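Long-range contacts in cysteine desulfurase (Fervidobacterium islandicum, PDB 6A6E), which catalyses the PLP-dependent removal of sulfur from cysteine and, as a SufS-type enzyme, probably supplies it for iron-sulfur cluster assembly: residues K178-T183 against A205-D210; M193-I198 against K223-D228. One frame throughout, in Å; residues are numbered along the deposited sequence.

Contact 1 lies in the PLP-binding sheet and contact 2 packs against it; their centres are about 10 Å apart. Contact 1 pairs two adjacent parallel strands, 179-183 and 206-210. Contact 2 joins helix 195-201, which connects those strands, to the helix and turn that follow strand 206-210. The segments therefore alternate along the chain. The two contacts also touch directly: L207 N is 2.8 Å from D228 OD2, a probable hydrogen bond. Contact 1 brings T183 and D210 into the PLP pocket. Contact 2 stands further back, with the side chain of I195 about 11 Å from PLP.

Contact 1. Residues K178-T183 against A205-D210; sequences KVVSIT and ATLIVD. With PLP (pyridoxal-5'-phosphate), chain E.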
ATOM      1  N   LYS A 178       7.490  -9.789 -27.276  1.00 23.70           N
ATOM      2  CA  LYS A 178       6.639  -8.634 -27.118  1.00 23.61           C
ATOM      3  C   LYS A 178       7.056  -7.840 -25.852  1.00 23.58           C
ATOM      4  O   LYS A 178       7.082  -6.596 -25.862  1.00 22.96           O
ATOM      5  CB  LYS A 178       5.161  -9.045 -27.099  1.00 24.85           C
ATOM      6  CG  LYS A 178       4.204  -7.860 -27.164  1.00 29.30           C
ATOM      7  CD  LYS A 178       4.384  -7.078 -28.483  1.00 31.81           C
ATOM      8  CE  LYS A 178       3.107  -6.523 -29.048  1.00 36.88           C
ATOM      9  NZ  LYS A 178       2.171  -7.648 -29.357  1.00 38.56           N
ATOM     10  N   VAL A 179       7.442  -8.560 -24.804  1.00 22.94           N
ATOM     11  CA  VAL A 179       7.857  -7.953 -23.511  1.00 22.41           C
ATOM     12  C   VAL A 179       9.110  -8.672 -23.012  1.00 20.14           C
ATOM     13  O   VAL A 179       9.207  -9.892 -23.127  1.00 20.07           O
ATOM     14  CB  VAL A 179       6.729  -8.088 -22.445  1.00 23.22           C
ATOM     15  CG1 VAL A 179       7.163  -7.599 -21.072  1.00 22.39           C
ATOM     16  CG2 VAL A 179       5.561  -7.291 -22.917  1.00 24.49           C
ATOM     17  N   VAL A 180      10.059  -7.900 -22.493  1.00 18.87           N
ATOM     18  CA  VAL A 180      11.222  -8.423 -21.795  1.00 18.22           C
ATOM     19  C   VAL A 180      11.145  -7.821 -20.356  1.00 18.55           C
ATOM     20  O   VAL A 180      11.068  -6.593 -20.204  1.00 20.12           O
ATOM     21  CB  VAL A 180      12.544  -7.983 -22.463  1.00 19.33           C
ATOM     22  CG1 VAL A 180      13.783  -8.378 -21.668  1.00 18.07           C
ATOM     23  CG2 VAL A 180      12.692  -8.627 -23.836  1.00 19.37           C
ATOM     24  N   SER A 181      11.138  -8.661 -19.330  1.00 17.01           N
ATOM     25  CA  SER A 181      11.150  -8.182 -17.950  1.00 18.07           C
ATOM     26  C   SER A 181      12.303  -8.803 -17.253  1.00 17.79           C
ATOM     27  O   SER A 181      12.362  -9.998 -17.120  1.00 19.40           O
ATOM     28  CB  SER A 181       9.852  -8.533 -17.229  1.00 20.94           C
ATOM     29  OG  SER A 181       9.701  -7.812 -16.006  1.00 20.60           O
ATOM     30  N   ILE A 182      13.213  -7.999 -16.764  1.00 18.58           N
ATOM     31  CA  ILE A 182      14.370  -8.555 -16.172  1.00 21.51           C
ATOM     32  C   ILE A 182      14.789  -7.780 -14.943  1.00 19.36           C
ATOM     33  O   ILE A 182      14.543  -6.576 -14.881  1.00 17.33           O
ATOM     34  CB  ILE A 182      15.548  -8.564 -17.233  1.00 26.31           C
ATOM     35  CG1 ILE A 182      16.725  -9.379 -16.674  1.00 33.44           C
ATOM     36  CG2 ILE A 182      15.979  -7.155 -17.593  1.00 26.14           C
ATOM     37  CD1 ILE A 182      17.737  -9.797 -17.714  1.00 39.73           C
ATOM     38  N   THR A 183      15.477  -8.459 -14.017  1.00 16.61           N
ATOM     39  CA  THR A 183      15.988  -7.824 -12.838  1.00 17.85           C
ATOM     40  C   THR A 183      17.154  -6.902 -13.183  1.00 20.15           C
ATOM     41  O   THR A 183      17.926  -7.140 -14.095  1.00 20.07           O
ATOM     42  CB  THR A 183      16.438  -8.852 -11.771  1.00 19.80           C
ATOM     43  OG1 THR A 183      16.839  -8.145 -10.616  1.00 20.76           O
ATOM     44  CG2 THR A 183      17.621  -9.754 -12.247  1.00 19.64           C
ATOM     45  N   ALA A 205      11.111  -4.659 -27.992  1.00 25.69           N
ATOM     46  CA  ALA A 205      10.318  -5.169 -26.861  1.00 25.14           C
ATOM     47  C   ALA A 205       9.908  -4.026 -25.954  1.00 21.64           C
ATOM     48  O   ALA A 205      10.544  -2.974 -25.948  1.00 22.68           O
ATOM     49  CB  ALA A 205      11.061  -6.249 -26.107  1.00 25.24           C
ATOM     50  N   THR A 206       8.795  -4.190 -25.265  1.00 21.45           N
ATOM     51  CA  THR A 206       8.508  -3.377 -24.055  1.00 21.07           C
ATOM     52  C   THR A 206       9.432  -3.923 -23.014  1.00 19.29           C
ATOM     53  O   THR A 206       9.316  -5.101 -22.604  1.00 20.91           O
ATOM     54  CB  THR A 206       7.051  -3.521 -23.593  1.00 22.38           C
ATOM     55  OG1 THR A 206       6.217  -2.933 -24.571  1.00 22.45           O
ATOM     56  CG2 THR A 206       6.772  -2.766 -22.279  1.00 21.08           C
ATOM     57  N   LEU A 207      10.362  -3.090 -22.596  1.00 19.47           N
ATOM     58  CA  LEU A 207      11.345  -3.458 -21.582  1.00 20.54           C
ATOM     59  C   LEU A 207      11.018  -2.932 -20.138  1.00 19.83           C
ATOM     60  O   LEU A 207      11.016  -1.707 -19.852  1.00 18.02           O
ATOM     61  CB  LEU A 207      12.742  -3.020 -22.020  1.00 21.07           C
ATOM     62  CG  LEU A 207      13.902  -3.266 -21.046  1.00 22.98           C
ATOM     63  CD1 LEU A 207      14.147  -4.720 -20.684  1.00 22.94           C
ATOM     64  CD2 LEU A 207      15.151  -2.665 -21.656  1.00 24.39           C
ATOM     65  N   ILE A 208      10.850  -3.902 -19.231  1.00 19.57           N
ATOM     66  CA  ILE A 208      10.631  -3.671 -17.820  1.00 16.76           C
ATOM     67  C   ILE A 208      11.854  -4.110 -17.018  1.00 17.72           C
ATOM     68  O   ILE A 208      12.399  -5.237 -17.195  1.00 17.02           O
ATOM     69  CB  ILE A 208       9.405  -4.496 -17.334  1.00 16.52           C
ATOM     70  CG1 ILE A 208       8.202  -4.166 -18.178  1.00 16.41           C
ATOM     71  CG2 ILE A 208       9.162  -4.255 -15.818  1.00 16.33           C
ATOM     72  CD1 ILE A 208       7.112  -5.206 -18.111  1.00 16.99           C
ATOM     73  N   VAL A 209      12.268  -3.254 -16.083  1.00 16.44           N
ATOM     74  CA  VAL A 209      13.305  -3.614 -15.164  1.00 16.88           C
ATOM     75  C   VAL A 209      12.769  -3.628 -13.744  1.00 17.51           C
ATOM     76  O   VAL A 209      12.152  -2.666 -13.306  1.00 16.23           O
ATOM     77  CB  VAL A 209      14.505  -2.640 -15.300  1.00 17.24           C
ATOM     78  CG1 VAL A 209      15.488  -2.823 -14.192  1.00 15.86           C
ATOM     79  CG2 VAL A 209      15.218  -2.874 -16.640  1.00 19.96           C
ATOM     80  N   ASP A 210      13.003  -4.767 -13.071  1.00 17.04           N
ATOM     81  CA  ASP A 210      12.840  -4.912 -11.666  1.00 16.51           C
ATOM     82  C   ASP A 210      14.060  -4.379 -10.971  1.00 17.11           C
ATOM     83  O   ASP A 210      15.080  -5.051 -10.861  1.00 17.37           O
ATOM     84  CB  ASP A 210      12.516  -6.393 -11.308  1.00 18.00           C
ATOM     85  CG  ASP A 210      12.459  -6.676  -9.782  1.00 19.18           C
ATOM     86  OD1 ASP A 210      12.633  -5.737  -9.015  1.00 17.11           O
ATOM     87  OD2 ASP A 210      12.287  -7.866  -9.371  1.00 22.71           O
TER
HETATM   88  N1  PLP E 501      12.624  -8.190  -6.860  1.00 19.48           N
HETATM   89  C2  PLP E 501      13.795  -8.156  -6.280  1.00 20.85           C
HETATM   90  C2A PLP E 501      15.034  -8.429  -7.064  1.00 22.09           C
HETATM   91  C3  PLP E 501      13.824  -7.886  -4.843  1.00 19.44           C
HETATM   92  O3  PLP E 501      14.999  -7.881  -4.238  1.00 26.25           O
HETATM   93  C4  PLP E 501      12.589  -7.593  -4.118  1.00 19.60           C
HETATM   94  C4A PLP E 501      12.546  -7.224  -2.716  1.00 18.76           C
HETATM   95  C5  PLP E 501      11.331  -7.695  -4.864  1.00 19.01           C
HETATM   96  C6  PLP E 501      11.454  -7.990  -6.189  1.00 19.13           C
HETATM   97  C5A PLP E 501       9.963  -7.506  -4.201  1.00 19.80           C
HETATM   98  O4P PLP E 501       9.733  -6.359  -3.396  1.00 18.93           O
HETATM   99  P   PLP E 501       8.466  -6.114  -2.412  1.00 19.91           P
HETATM  100  O1P PLP E 501       7.239  -6.031  -3.230  1.00 17.09           O
HETATM  101  O2P PLP E 501       8.588  -7.271  -1.463  1.00 20.06           O
HETATM  102  O3P PLP E 501       8.848  -4.784  -1.837  1.00 18.36           O
HETATM  103  O   HOH W   1       5.916  -4.526 -26.614  1.00 46.08           O
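V179-T183 and T206-D210 run side by side as parallel strands, tied by five backbone hydrogen bonds between K178 O at one end and D210 N at the other. The bond from I208 N to V180 O is nearly straight, 175° at the hydrogen. A water sits between K178 O and T206 OG1. On the face with V179, S181 and I208, V179 CG1 meets I208 CD1 at 3.8 Å. S181 OG rests 3.6 Å from I208 CB and is hydrogen-bonded to N136. On the other face V180 spreads two methyls. CG1 touches L207 CD1, and V180 CG2 lies 3.7 Å from A205 CB. I198 packs on V180, I182 and L207; its helix, 195-201, completes a beta-alpha-beta crossover in the mixed seven-stranded sheet of this fold-type I PLP enzyme. At the C-terminal strand ends, D210 has CG anti to the backbone N (chi1 174°), carried towards the pyridine ring. Its OD2 stands 2.6 Å from PLP N1, and its OD1 accepts a hydrogen bond from A212 N. An alanine here would probably leave the pyridine nitrogen without its carboxylate partner and A212 N without that acceptor. T183 OG1, hydrogen-bonded to Q185 O, lies 4.0 Å from PLP C2A.

Contact 2. Residues M193-I198 against K223-D228; sequences MPIELI and KKLDVD
I195 sets two of its methyls against the other segment, CD1 on L225 and CG2 on V227. The contact joins two successive beta-alpha-beta connections of the PLP-binding sheet: helix 195-201 leads into strand 206-210, and helix 222-225 leads into strand 229-233. I195 CD1 is 4.1 Å from L225 CD1. I195 CG2, anti to the backbone N, is 3.9 Å from V227 CG1. In both pairs the side chains cross obliquely. Beneath them, V209 of the sheet touches both I195 and V227. E196 lies further out, towards solvent, and meets L225 at about a right angle. Its CG approaches L225 CD2 at 4.1 Å, and E196 OE2 reaches within 3.9 Å of the same methyl. E196 OE2 also lies 3.6 Å from K224 O, an acceptor like itself. No hydrogen bond spans the two segments. D226 ends helix 222-225 with a positive phi of 61°, and the chain then turns towards the sheet through V227. Beyond the apolar patch, R199 of helix 195-201 ties the two connections together: its NH1 is hydrogen-bonded to D226 O and forms a salt bridge with D228 OD2.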
ATOM      1  N   MET A 193      22.816  -6.445 -13.819  1.00 21.42           N
ATOM      2  CA  MET A 193      22.590  -6.859 -15.174  1.00 22.68           C
ATOM      3  C   MET A 193      22.960  -5.761 -16.197  1.00 22.31           C
ATOM      4  O   MET A 193      22.837  -4.567 -15.920  1.00 21.23           O
ATOM      5  CB  MET A 193      21.129  -7.288 -15.390  1.00 21.33           C
ATOM      6  CG  MET A 193      20.685  -8.503 -14.577  1.00 24.91           C
ATOM      7  SD  MET A 193      21.725  -9.993 -14.833  1.00 25.81           S
ATOM      8  CE  MET A 193      21.110 -11.145 -13.593  1.00 25.33           C
ATOM      9  N   PRO A 194      23.363  -6.188 -17.392  1.00 23.50           N
ATOM     10  CA  PRO A 194      23.729  -5.300 -18.468  1.00 23.68           C
ATOM     11  C   PRO A 194      22.454  -4.789 -19.143  1.00 23.16           C
ATOM     12  O   PRO A 194      22.092  -5.183 -20.253  1.00 19.87           O
ATOM     13  CB  PRO A 194      24.592  -6.214 -19.370  1.00 24.59           C
ATOM     14  CG  PRO A 194      23.902  -7.531 -19.266  1.00 26.61           C
ATOM     15  CD  PRO A 194      23.525  -7.608 -17.774  1.00 24.48           C
ATOM     16  N   ILE A 195      21.771  -3.864 -18.478  1.00 21.84           N
ATOM     17  CA  ILE A 195      20.493  -3.356 -18.991  1.00 21.32           C
ATOM     18  C   ILE A 195      20.542  -2.735 -20.410  1.00 21.70           C
ATOM     19  O   ILE A 195      19.654  -3.030 -21.249  1.00 20.98           O
ATOM     20  CB  ILE A 195      19.908  -2.299 -18.029  1.00 21.40           C
ATOM     21  CG1 ILE A 195      19.581  -2.962 -16.703  1.00 23.17           C
ATOM     22  CG2 ILE A 195      18.656  -1.693 -18.635  1.00 21.12           C
ATOM     23  CD1 ILE A 195      19.222  -1.970 -15.610  1.00 27.08           C
ATOM     24  N   GLU A 196      21.551  -1.917 -20.689  1.00 22.68           N
ATOM     25  CA  GLU A 196      21.689  -1.323 -22.057  1.00 26.19           C
ATOM     26  C   GLU A 196      21.928  -2.358 -23.156  1.00 24.71           C
ATOM     27  O   GLU A 196      21.333  -2.293 -24.232  1.00 26.94           O
ATOM     28  CB  GLU A 196      22.754  -0.246 -22.053  1.00 28.63           C
ATOM     29  CG  GLU A 196      22.261   0.940 -21.241  1.00 31.88           C
ATOM     30  CD  GLU A 196      23.122   2.190 -21.314  1.00 34.28           C
ATOM     31  OE1 GLU A 196      23.612   2.517 -22.396  1.00 41.16           O
ATOM     32  OE2 GLU A 196      23.260   2.883 -20.287  1.00 31.44           O
ATOM     33  N   LEU A 197      22.720  -3.375 -22.849  1.00 23.79           N
ATOM     34  CA  LEU A 197      22.923  -4.467 -23.816  1.00 23.35           C
ATOM     35  C   LEU A 197      21.575  -5.152 -24.056  1.00 23.00           C
ATOM     36  O   LEU A 197      21.205  -5.453 -25.195  1.00 20.93           O
ATOM     37  CB  LEU A 197      23.957  -5.431 -23.291  1.00 23.30           C
ATOM     38  CG  LEU A 197      24.083  -6.731 -24.091  1.00 26.38           C
ATOM     39  CD1 LEU A 197      24.611  -6.491 -25.511  1.00 28.16           C
ATOM     40  CD2 LEU A 197      24.948  -7.699 -23.298  1.00 26.30           C
ATOM     41  N   ILE A 198      20.792  -5.353 -22.986  1.00 19.81           N
ATOM     42  CA  ILE A 198      19.461  -5.933 -23.178  1.00 20.40           C
ATOM     43  C   ILE A 198      18.565  -5.023 -23.978  1.00 19.80           C
ATOM     44  O   ILE A 198      17.840  -5.473 -24.879  1.00 20.24           O
ATOM     45  CB  ILE A 198      18.822  -6.378 -21.815  1.00 22.03           C
ATOM     46  CG1 ILE A 198      19.681  -7.477 -21.228  1.00 23.59           C
ATOM     47  CG2 ILE A 198      17.369  -6.861 -21.997  1.00 20.46           C
ATOM     48  CD1 ILE A 198      19.447  -7.680 -19.771  1.00 28.93           C
ATOM     49  N   LYS A 223      16.452   7.589 -18.639  1.00 23.88           N
ATOM     50  CA  LYS A 223      16.628   8.056 -20.027  1.00 28.15           C
ATOM     51  C   LYS A 223      17.860   7.486 -20.690  1.00 26.47           C
ATOM     52  O   LYS A 223      17.803   7.089 -21.844  1.00 24.94           O
ATOM     53  CB  LYS A 223      16.697   9.579 -20.094  1.00 32.94           C
ATOM     54  CG  LYS A 223      15.465  10.295 -19.545  1.00 40.46           C
ATOM     55  CD  LYS A 223      14.287  10.371 -20.528  1.00 49.10           C
ATOM     56  CE  LYS A 223      13.644   9.006 -20.813  1.00 55.31           C
ATOM     57  NZ  LYS A 223      12.385   9.007 -21.633  1.00 64.19           N
ATOM     58  N   LYS A 224      18.962   7.420 -19.956  1.00 25.17           N
ATOM     59  CA  LYS A 224      20.139   6.695 -20.415  1.00 26.51           C
ATOM     60  C   LYS A 224      19.908   5.221 -20.617  1.00 27.74           C
ATOM     61  O   LYS A 224      20.350   4.637 -21.613  1.00 27.54           O
ATOM     62  CB  LYS A 224      21.263   6.837 -19.416  1.00 26.53           C
ATOM     63  CG  LYS A 224      21.884   8.179 -19.494  1.00 26.15           C
ATOM     64  CD  LYS A 224      23.051   8.334 -18.519  1.00 26.43           C
ATOM     65  CE  LYS A 224      23.604   9.731 -18.742  1.00 27.55           C
ATOM     66  NZ  LYS A 224      24.674   9.943 -17.735  1.00 30.88           N
ATOM     67  N   LEU A 225      19.239   4.587 -19.662  1.00 25.66           N
ATOM     68  CA  LEU A 225      18.978   3.139 -19.796  1.00 24.60           C
ATOM     69  C   LEU A 225      17.964   2.899 -20.912  1.00 25.10           C
ATOM     70  O   LEU A 225      17.988   1.829 -21.543  1.00 24.21           O
ATOM     71  CB  LEU A 225      18.468   2.515 -18.487  1.00 25.02           C
ATOM     72  CG  LEU A 225      19.390   2.618 -17.305  1.00 26.67           C
ATOM     73  CD1 LEU A 225      18.678   2.082 -16.066  1.00 27.22           C
ATOM     74  CD2 LEU A 225      20.678   1.863 -17.606  1.00 27.47           C
ATOM     75  N   ASP A 226      17.085   3.887 -21.144  1.00 24.36           N
ATOM     76  CA  ASP A 226      16.009   3.784 -22.146  1.00 24.14           C
ATOM     77  C   ASP A 226      14.994   2.641 -21.907  1.00 20.94           C
ATOM     78  O   ASP A 226      14.343   2.111 -22.840  1.00 19.71           O
ATOM     79  CB  ASP A 226      16.597   3.669 -23.556  1.00 26.93           C
ATOM     80  CG  ASP A 226      15.550   4.002 -24.641  1.00 29.92           C
ATOM     81  OD1 ASP A 226      14.666   4.855 -24.395  1.00 32.79           O
ATOM     82  OD2 ASP A 226      15.567   3.403 -25.727  1.00 32.92           O
ATOM     83  N   VAL A 227      14.857   2.263 -20.640  1.00 20.38           N
ATOM     84  CA  VAL A 227      13.829   1.326 -20.253  1.00 19.93           C
ATOM     85  C   VAL A 227      12.465   1.914 -20.481  1.00 17.72           C
ATOM     86  O   VAL A 227      12.263   3.114 -20.403  1.00 19.51           O
ATOM     87  CB  VAL A 227      13.931   0.901 -18.751  1.00 21.55           C
ATOM     88  CG1 VAL A 227      15.221   0.178 -18.463  1.00 24.16           C
ATOM     89  CG2 VAL A 227      13.798   2.055 -17.797  1.00 22.18           C
ATOM     90  N   ASP A 228      11.496   1.053 -20.750  1.00 18.76           N
ATOM     91  CA  ASP A 228      10.105   1.466 -20.827  1.00 17.37           C
ATOM     92  C   ASP A 228       9.417   1.623 -19.471  1.00 16.76           C
ATOM     93  O   ASP A 228       8.611   2.534 -19.300  1.00 15.16           O
ATOM     94  CB  ASP A 228       9.402   0.476 -21.704  1.00 18.66           C
ATOM     95  CG  ASP A 228      10.023   0.487 -23.181  1.00 21.55           C
ATOM     96  OD1 ASP A 228      10.259   1.581 -23.702  1.00 20.74           O
ATOM     97  OD2 ASP A 228      10.353  -0.570 -23.715  1.00 19.86           O
TER